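Local coordinates for hydrolase family protein (Deinococcus radiodurans R1, PDB 3CNH) that probably acts as a phosphatase of the haloacid dehalogenase-like superfamily and carries a bound sodium ion in the crystal, at residues N18-E23 against E75-V80; E83-R88 against E116-T121; A95-Q100 against Q189-L194. All coordinates share one frame; numbering follows the deposited sequence.

Contact 1: residues N18-E23 against E75-V80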
# COMPACT_ATOMS: atom_id res chain seq x y z
N ASN A 18 7.50 0.14 2.59
CA ASN A 18 6.40 -0.64 3.17
C ASN A 18 6.11 -0.11 4.57
O ASN A 18 6.96 0.53 5.17
CB ASN A 18 6.72 -2.11 3.22
CG ASN A 18 6.77 -2.71 1.84
OD1 ASN A 18 5.90 -2.43 1.03
ND2 ASN A 18 7.80 -3.48 1.56
N GLY A 19 4.89 -0.29 5.02
CA GLY A 19 4.50 0.24 6.33
C GLY A 19 4.80 -0.67 7.49
O GLY A 19 5.12 -0.23 8.58
N TRP A 20 4.73 -1.96 7.24
CA TRP A 20 4.84 -2.93 8.36
C TRP A 20 5.24 -4.31 7.84
O TRP A 20 4.59 -5.31 8.05
CB TRP A 20 3.50 -2.93 9.11
CG TRP A 20 3.50 -3.53 10.49
CD1 TRP A 20 2.59 -4.45 10.96
CD2 TRP A 20 4.37 -3.25 11.58
NE1 TRP A 20 2.86 -4.75 12.25
CE2 TRP A 20 3.94 -4.03 12.68
CE3 TRP A 20 5.49 -2.42 11.75
CZ2 TRP A 20 4.60 -4.03 13.88
CZ3 TRP A 20 6.13 -2.41 12.97
CH2 TRP A 20 5.69 -3.21 14.02
N ASP A 21 6.34 -4.29 7.10
CA ASP A 21 6.92 -5.51 6.51
C ASP A 21 7.78 -6.28 7.47
O ASP A 21 8.04 -5.88 8.61
CB ASP A 21 7.67 -5.23 5.17
CG ASP A 21 9.00 -4.45 5.34
OD1 ASP A 21 9.63 -4.48 6.43
OD2 ASP A 21 9.46 -3.83 4.33
N ARG A 22 8.22 -7.43 6.99
CA ARG A 22 9.01 -8.34 7.81
C ARG A 22 10.20 -7.69 8.48
O ARG A 22 10.47 -7.88 9.67
CB ARG A 22 9.49 -9.56 6.98
N GLU A 23 10.91 -6.89 7.70
CA GLU A 23 12.17 -6.31 8.18
C GLU A 23 11.92 -5.26 9.26
O GLU A 23 12.58 -5.20 10.29
CB GLU A 23 12.98 -5.73 7.01
CG GLU A 23 13.37 -6.81 5.96
CD GLU A 23 12.27 -7.16 4.90
OE1 GLU A 23 11.16 -6.57 4.85
OE2 GLU A 23 12.56 -8.07 4.08
N GLU A 75 0.28 3.20 22.63
CA GLU A 75 0.54 4.48 21.94
C GLU A 75 2.01 4.57 21.56
O GLU A 75 2.37 5.00 20.45
CB GLU A 75 0.11 5.67 22.80
CG GLU A 75 -1.42 5.78 22.98
CD GLU A 75 -2.05 4.71 23.90
OE1 GLU A 75 -1.40 4.14 24.82
OE2 GLU A 75 -3.26 4.44 23.69
N ASP A 76 2.84 4.14 22.48
CA ASP A 76 4.30 4.12 22.27
C ASP A 76 4.57 3.25 21.05
O ASP A 76 5.32 3.60 20.13
CB ASP A 76 5.06 3.50 23.45
CG ASP A 76 5.05 4.35 24.71
OD1 ASP A 76 4.89 5.58 24.59
OD2 ASP A 76 5.23 3.79 25.82
N PHE A 77 3.90 2.11 21.02
CA PHE A 77 4.18 1.11 19.98
C PHE A 77 3.71 1.61 18.63
O PHE A 77 4.39 1.48 17.61
CB PHE A 77 3.53 -0.26 20.32
CG PHE A 77 4.08 -1.40 19.51
CD1 PHE A 77 3.47 -1.79 18.34
CD2 PHE A 77 5.23 -2.06 19.90
CE1 PHE A 77 3.98 -2.83 17.58
CE2 PHE A 77 5.73 -3.13 19.12
CZ PHE A 77 5.12 -3.47 17.98
N ARG A 78 2.53 2.18 18.65
CA ARG A 78 1.93 2.70 17.43
C ARG A 78 2.81 3.80 16.81
O ARG A 78 2.97 3.87 15.58
CB ARG A 78 0.51 3.15 17.75
CG ARG A 78 -0.38 3.30 16.56
CD ARG A 78 -0.53 4.69 16.21
NE ARG A 78 -1.23 5.37 17.28
CZ ARG A 78 -2.50 5.74 17.18
NH1 ARG A 78 -3.09 6.36 18.20
NH2 ARG A 78 -3.16 5.51 16.06
N ALA A 79 3.40 4.61 17.66
CA ALA A 79 4.27 5.70 17.19
C ALA A 79 5.44 5.16 16.40
O ALA A 79 5.78 5.68 15.33
CB ALA A 79 4.79 6.55 18.36
N VAL A 80 6.05 4.12 16.94
CA VAL A 80 7.23 3.52 16.30
C VAL A 80 6.81 2.79 15.00
O VAL A 80 7.54 2.80 14.00
CB VAL A 80 8.03 2.62 17.29
CG1 VAL A 80 9.19 1.96 16.56
CG2 VAL A 80 8.55 3.47 18.48

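Contact 2: residues E83-R88 against E116-T121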
# COMPACT_ATOMS: atom_id res chain seq x y z
N GLU A 83 6.50 5.43 12.32
CA GLU A 83 7.82 5.93 11.93
C GLU A 83 8.59 5.08 10.94
O GLU A 83 9.61 5.53 10.40
CB GLU A 83 8.70 6.16 13.14
CG GLU A 83 8.16 7.30 13.96
CD GLU A 83 8.72 7.32 15.32
OE1 GLU A 83 9.52 6.40 15.65
OE2 GLU A 83 8.35 8.24 16.07
N GLN A 84 8.12 3.87 10.72
CA GLN A 84 8.77 2.97 9.75
C GLN A 84 8.53 3.47 8.34
O GLN A 84 9.25 3.11 7.42
CB GLN A 84 8.26 1.53 9.85
CG GLN A 84 8.49 0.93 11.22
CD GLN A 84 9.89 1.07 11.66
OE1 GLN A 84 10.79 0.49 11.04
NE2 GLN A 84 10.12 1.84 12.73
N SER A 85 7.52 4.32 8.18
CA SER A 85 7.13 4.83 6.85
C SER A 85 8.03 5.97 6.45
O SER A 85 8.14 6.96 7.15
CB SER A 85 5.67 5.25 6.82
OG SER A 85 4.81 4.12 6.93
N GLN A 86 8.68 5.79 5.32
CA GLN A 86 9.58 6.80 4.78
C GLN A 86 9.33 6.97 3.27
O GLN A 86 8.80 6.09 2.61
CB GLN A 86 11.01 6.35 5.03
CG GLN A 86 11.33 6.20 6.52
CD GLN A 86 11.31 7.54 7.28
OE1 GLN A 86 11.65 8.59 6.73
NE2 GLN A 86 10.95 7.50 8.56
N PRO A 87 9.73 8.11 2.72
CA PRO A 87 9.45 8.26 1.31
C PRO A 87 10.43 7.58 0.40
O PRO A 87 11.55 7.26 0.78
CB PRO A 87 9.63 9.78 1.09
CG PRO A 87 10.59 10.19 2.11
CD PRO A 87 10.36 9.31 3.31
N ARG A 88 9.94 7.34 -0.81
CA ARG A 88 10.78 6.92 -1.95
C ARG A 88 10.82 8.15 -2.86
O ARG A 88 10.01 8.28 -3.77
CB ARG A 88 10.18 5.73 -2.69
CG ARG A 88 10.22 4.45 -1.91
CD ARG A 88 11.62 3.89 -1.86
NE ARG A 88 11.66 2.73 -0.98
CZ ARG A 88 11.30 1.52 -1.36
NH1 ARG A 88 10.88 1.32 -2.60
NH2 ARG A 88 11.33 0.50 -0.50
N GLU A 116 -3.71 6.05 6.86
CA GLU A 116 -4.10 7.47 7.03
C GLU A 116 -2.91 8.30 7.49
O GLU A 116 -2.72 9.41 7.05
CB GLU A 116 -5.38 7.57 7.88
CG GLU A 116 -6.49 7.01 6.95
CD GLU A 116 -7.89 7.03 7.50
OE1 GLU A 116 -8.06 7.36 8.70
OE2 GLU A 116 -8.80 6.66 6.73
N TYR A 117 -2.07 7.70 8.33
CA TYR A 117 -0.84 8.38 8.76
C TYR A 117 0.06 8.65 7.56
O TYR A 117 0.64 9.71 7.39
CB TYR A 117 -0.08 7.55 9.82
CG TYR A 117 1.33 8.04 10.04
CD1 TYR A 117 1.59 9.04 10.96
CD2 TYR A 117 2.39 7.52 9.31
CE1 TYR A 117 2.87 9.52 11.16
CE2 TYR A 117 3.69 8.00 9.49
CZ TYR A 117 3.92 9.00 10.43
OH TYR A 117 5.17 9.47 10.66
N ARG A 118 0.15 7.66 6.69
CA ARG A 118 1.05 7.74 5.51
C ARG A 118 0.54 8.79 4.53
O ARG A 118 1.28 9.61 4.02
CB ARG A 118 1.20 6.36 4.85
CG ARG A 118 2.15 5.46 5.67
CD ARG A 118 1.88 3.98 5.50
NE ARG A 118 2.08 3.45 4.16
CZ ARG A 118 3.23 2.96 3.71
NH1 ARG A 118 4.34 3.06 4.42
NH2 ARG A 118 3.27 2.44 2.48
N ILE A 119 -0.77 8.79 4.35
CA ILE A 119 -1.39 9.72 3.40
C ILE A 119 -1.18 11.14 3.86
O ILE A 119 -0.77 12.03 3.09
CB ILE A 119 -2.90 9.39 3.22
CG1 ILE A 119 -3.04 8.07 2.47
CG2 ILE A 119 -3.64 10.50 2.47
CD1 ILE A 119 -4.42 7.45 2.62
N ARG A 120 -1.42 11.39 5.14
CA ARG A 120 -1.33 12.77 5.65
C ARG A 120 0.12 13.22 5.73
O ARG A 120 0.46 14.34 5.37
CB ARG A 120 -1.99 12.94 7.03
CG ARG A 120 -1.06 12.75 8.21
CD ARG A 120 -1.70 13.21 9.52
NE ARG A 120 -2.69 12.25 9.94
CZ ARG A 120 -2.47 11.29 10.82
NH1 ARG A 120 -3.42 10.43 11.10
NH2 ARG A 120 -1.30 11.20 11.43
N THR A 121 0.97 12.33 6.22
CA THR A 121 2.38 12.70 6.43
C THR A 121 3.12 13.04 5.14
O THR A 121 3.94 13.98 5.08
CB THR A 121 3.13 11.59 7.23
OG1 THR A 121 2.44 11.39 8.47
CG2 THR A 121 4.59 11.93 7.45
O HOH W 1 7.26 8.62 9.22

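Contact 3: residues A95-Q100 against Q189-L194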
# COMPACT_ATOMS: atom_id res chain seq x y z
N ALA A 95 5.39 10.65 -9.51
CA ALA A 95 3.92 10.56 -9.30
C ALA A 95 3.34 11.97 -9.14
O ALA A 95 2.31 12.30 -9.71
CB ALA A 95 3.57 9.68 -8.12
N ARG A 96 4.05 12.81 -8.40
CA ARG A 96 3.58 14.19 -8.19
C ARG A 96 3.49 14.93 -9.51
O ARG A 96 2.58 15.73 -9.76
CB ARG A 96 4.48 14.96 -7.17
CG ARG A 96 4.29 14.50 -5.72
CD ARG A 96 5.27 15.11 -4.63
NE ARG A 96 4.91 14.61 -3.29
CZ ARG A 96 5.70 14.57 -2.22
NH1 ARG A 96 6.97 14.92 -2.30
NH2 ARG A 96 5.23 14.10 -1.06
N ASP A 97 4.45 14.67 -10.38
CA ASP A 97 4.49 15.31 -11.69
C ASP A 97 3.32 14.85 -12.54
O ASP A 97 2.55 15.63 -13.09
CB ASP A 97 5.81 14.94 -12.38
CG ASP A 97 5.96 15.55 -13.73
OD1 ASP A 97 5.40 16.63 -13.99
OD2 ASP A 97 6.69 14.95 -14.55
N LEU A 98 3.19 13.54 -12.63
CA LEU A 98 2.16 12.92 -13.47
C LEU A 98 0.75 13.28 -13.00
O LEU A 98 -0.20 13.37 -13.78
CB LEU A 98 2.30 11.38 -13.51
CG LEU A 98 3.46 10.80 -14.31
CD1 LEU A 98 3.56 9.24 -14.08
CD2 LEU A 98 3.28 11.16 -15.79
N GLY A 99 0.63 13.50 -11.70
CA GLY A 99 -0.67 13.82 -11.11
C GLY A 99 -1.23 15.14 -11.62
O GLY A 99 -2.41 15.44 -11.44
N GLN A 100 -0.38 15.94 -12.25
CA GLN A 100 -0.82 17.21 -12.81
C GLN A 100 -1.57 17.01 -14.11
O GLN A 100 -2.27 17.91 -14.60
CB GLN A 100 0.39 18.10 -13.12
CG GLN A 100 1.20 18.50 -11.95
CD GLN A 100 2.41 19.26 -12.41
OE1 GLN A 100 3.40 18.68 -12.88
NE2 GLN A 100 2.35 20.57 -12.30
N GLN A 189 12.98 3.85 -14.85
CA GLN A 189 12.38 2.72 -15.56
C GLN A 189 10.85 2.89 -15.65
O GLN A 189 10.23 2.74 -16.71
CB GLN A 189 12.78 1.39 -14.90
CG GLN A 189 11.89 0.21 -15.23
CD GLN A 189 10.71 0.05 -14.28
OE1 GLN A 189 10.79 0.43 -13.10
NE2 GLN A 189 9.63 -0.58 -14.75
N LEU A 190 10.26 3.29 -14.54
CA LEU A 190 8.81 3.43 -14.48
C LEU A 190 8.37 4.53 -15.43
O LEU A 190 7.41 4.40 -16.18
CB LEU A 190 8.33 3.74 -13.06
CG LEU A 190 6.82 3.87 -12.84
CD1 LEU A 190 6.02 2.63 -13.30
CD2 LEU A 190 6.51 4.12 -11.34
N ARG A 191 9.13 5.63 -15.44
CA ARG A 191 8.80 6.77 -16.29
C ARG A 191 8.84 6.35 -17.76
O ARG A 191 7.93 6.68 -18.52
CB ARG A 191 9.71 8.00 -16.08
CG ARG A 191 9.22 9.25 -16.86
CD ARG A 191 10.10 10.52 -16.70
NE ARG A 191 10.04 11.16 -15.37
CZ ARG A 191 9.19 12.13 -15.02
NH1 ARG A 191 8.28 12.56 -15.86
NH2 ARG A 191 9.24 12.66 -13.79
N GLU A 192 9.85 5.58 -18.12
CA GLU A 192 10.00 5.16 -19.51
C GLU A 192 8.89 4.23 -19.93
O GLU A 192 8.38 4.35 -21.03
CB GLU A 192 11.33 4.48 -19.83
CG GLU A 192 11.67 4.51 -21.34
CD GLU A 192 10.53 4.06 -22.28
OE1 GLU A 192 10.04 4.88 -23.14
OE2 GLU A 192 10.11 2.89 -22.17
N GLU A 193 8.57 3.28 -19.07
CA GLU A 193 7.52 2.31 -19.41
C GLU A 193 6.16 2.96 -19.47
O GLU A 193 5.36 2.63 -20.33
CB GLU A 193 7.52 1.10 -18.49
CG GLU A 193 8.84 0.35 -18.53
CD GLU A 193 8.64 -1.14 -18.29
OE1 GLU A 193 7.83 -1.72 -19.04
OE2 GLU A 193 9.28 -1.73 -17.40
N LEU A 194 5.87 3.87 -18.55
CA LEU A 194 4.62 4.63 -18.64
C LEU A 194 4.57 5.44 -19.95
O LEU A 194 3.53 5.52 -20.59
CB LEU A 194 4.41 5.55 -17.45
CG LEU A 194 4.08 4.79 -16.16
CD1 LEU A 194 4.09 5.74 -14.94
CD2 LEU A 194 2.76 4.02 -16.24

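Contact 1: residues N18-E23 against E75-V80
Trp20 and Phe77 meet rim to rim: their ring planes stand at 90°, yet neither ring lies over the face of the other, and the centroid of the indole's six-membered ring is 6.0 Å from that of the phenyl ring. The touching atoms are the outer carbons, with Trp20 CZ2 3.9 Å from Phe77 CE1 and Trp20 CH2 4.0 Å from Phe77 CZ. Each ring has a further aromatic neighbour, His43 for Trp20 and Phe32 for Phe77, and both lean on Val28 of helix 22-32. Trp20 has CG anti to the backbone N (chi1 -164°), which carries the far end of the indole over to helix 74-83. A tryptophan suits this place because the benzo edge is apolar while its NE1 is still hydrogen-bonded, to Tyr60 OH. With an alanine here, Phe77 would probably lose its perpendicular ring partner and Tyr60 OH the indole N-H, opening a gap between loop and helix. Beyond the indole the chain turns into helix 22-32, whose N-cap is Asp21: its OD1 takes Gln24 N, while Asn18 ND2 reaches OD2 at 3.2 Å on the anti lone pair. The aromatic pair joins the entry loop to helix 74-83 within the helical cap, which in this superfamily is an insertion after the first strand of the Rossmann-like core.

Contact 2: residues E83-R88 against E116-T121
Arg118 NH1 divides its N-H groups between two acceptors on the segments that join cap and core, Ser85 OG and Thr17 O. The serine bond is short and straight, 2.8 Å from NH1 to OG with an N-H...O angle of 163°, and OG sits at the edge of the guanidinium, practically in its plane. The arginine chain is bent at chi3 (64°), which brings the guanidinium round beside the serine, edge toward the hydroxyl, and the hydroxyl also rests against the aliphatic stem, with Arg118 CG 3.2 Å from Ser85 OG. A small hydroxyl suits a buried site where a long cationic chain curls this closely. Arg118 NH2 is hydrogen-bonded as well, so the guanidinium is held at more than one nitrogen.

Tyr117, one residue earlier on the helix, serves the same loop. Ser85 CB lies at the ring edge, 4.3 Å from Tyr117 CE2, and a water lying in the ring plane links Tyr117 OH (2.7 Å) to Ser85 O (2.8 Å), donating to the carbonyl. Over one ring face sits Thr121 OG1, which binds Tyr117 O at 2.7 Å; Thr121 N reaches that oxygen from the opposite face of the carbonyl plane.

Thr17 also holds the loop, its hydroxyl bonding to Gln84 O and Gln86 N. A phosphate ion, probably from the crystallisation liquor, lies about 5 Å from the Arg118 side chain, and the sodium ion held by Asp10, Gly12 and Asp166 about 8 Å away. In this haloacid dehalogenase fold the 83-88 linker between cap and Rossmann-like core is thus held on core helix 112-122, with Thr17 of the outgoing linker beside it, next to the presumed active site.

Contact 3: residues A95-Q100 against Q189-L194
Helices 89-98 and 187-196 are packed with Leu98 CA 10.1 Å from Leu194 CA, so the contact is made by side chains. Both belong to the Rossmann-like core of the haloacid dehalogenase fold and cover the same face of its parallel sheet: Ala95 and Leu190 both touch Trp9, and Leu194 touches Leu7, two residues of strand 6-9.

At the outer margin Asp97 and Arg191 form a salt bridge, described here for one of the two modelled conformations of the arginine. Asp97 holds CG anti to its backbone N (chi1 180°), which extends the carboxylate toward the neighbouring helix. Arg191 NH1 donates to Asp97 OD2 at 3.2 Å, nearly straight, and meets the oxygen almost end-on to its C-O bond. OD2 lies in the guanidinium plane, but the carboxylate plane is turned 41° from it, and Arg191 NH2 is farther from Asp97 OD2, at 3.5 Å; the pairing therefore leans on one nitrogen and falls short of a flat two-pronged clasp. Asp97 OD1 has a salt bridge to Arg101, so that two arginines would favour the carboxylate's negative charge. A long arginine suits this margin: the residue is exposed, and its side chain also touches Leu94.

Deeper in, branched apolar residues take over. Leu98 and Leu194 both point toward the opposing helix and meet in a single methyl pair, Leu98 CD1 against Leu194 CD1 at 3.6 Å.

In the fold
Contact 1 lies within the helical cap, contact 3 within the Rossmann-like core, and contact 2 where the two modules join. Contact 2 is buried and largely polar, as befits a junction near the sodium and phosphate ions; contact 1 is aromatic and partly buried, while contact 3 grades from an apolar methyl pair to an ion pair nearer the surface. Contacts 1 and 2 are neighbours, their centres 11 Å apart, and touch where Gly19 CA packs 3.4 Å from Arg118 NH1; helix 74-83 of contact 1 runs into the 83-88 loop. Contact 3 lies across the chain's centre from contact 1, about 29 Å away centre to centre; one of its two helices, 89-98, follows that loop.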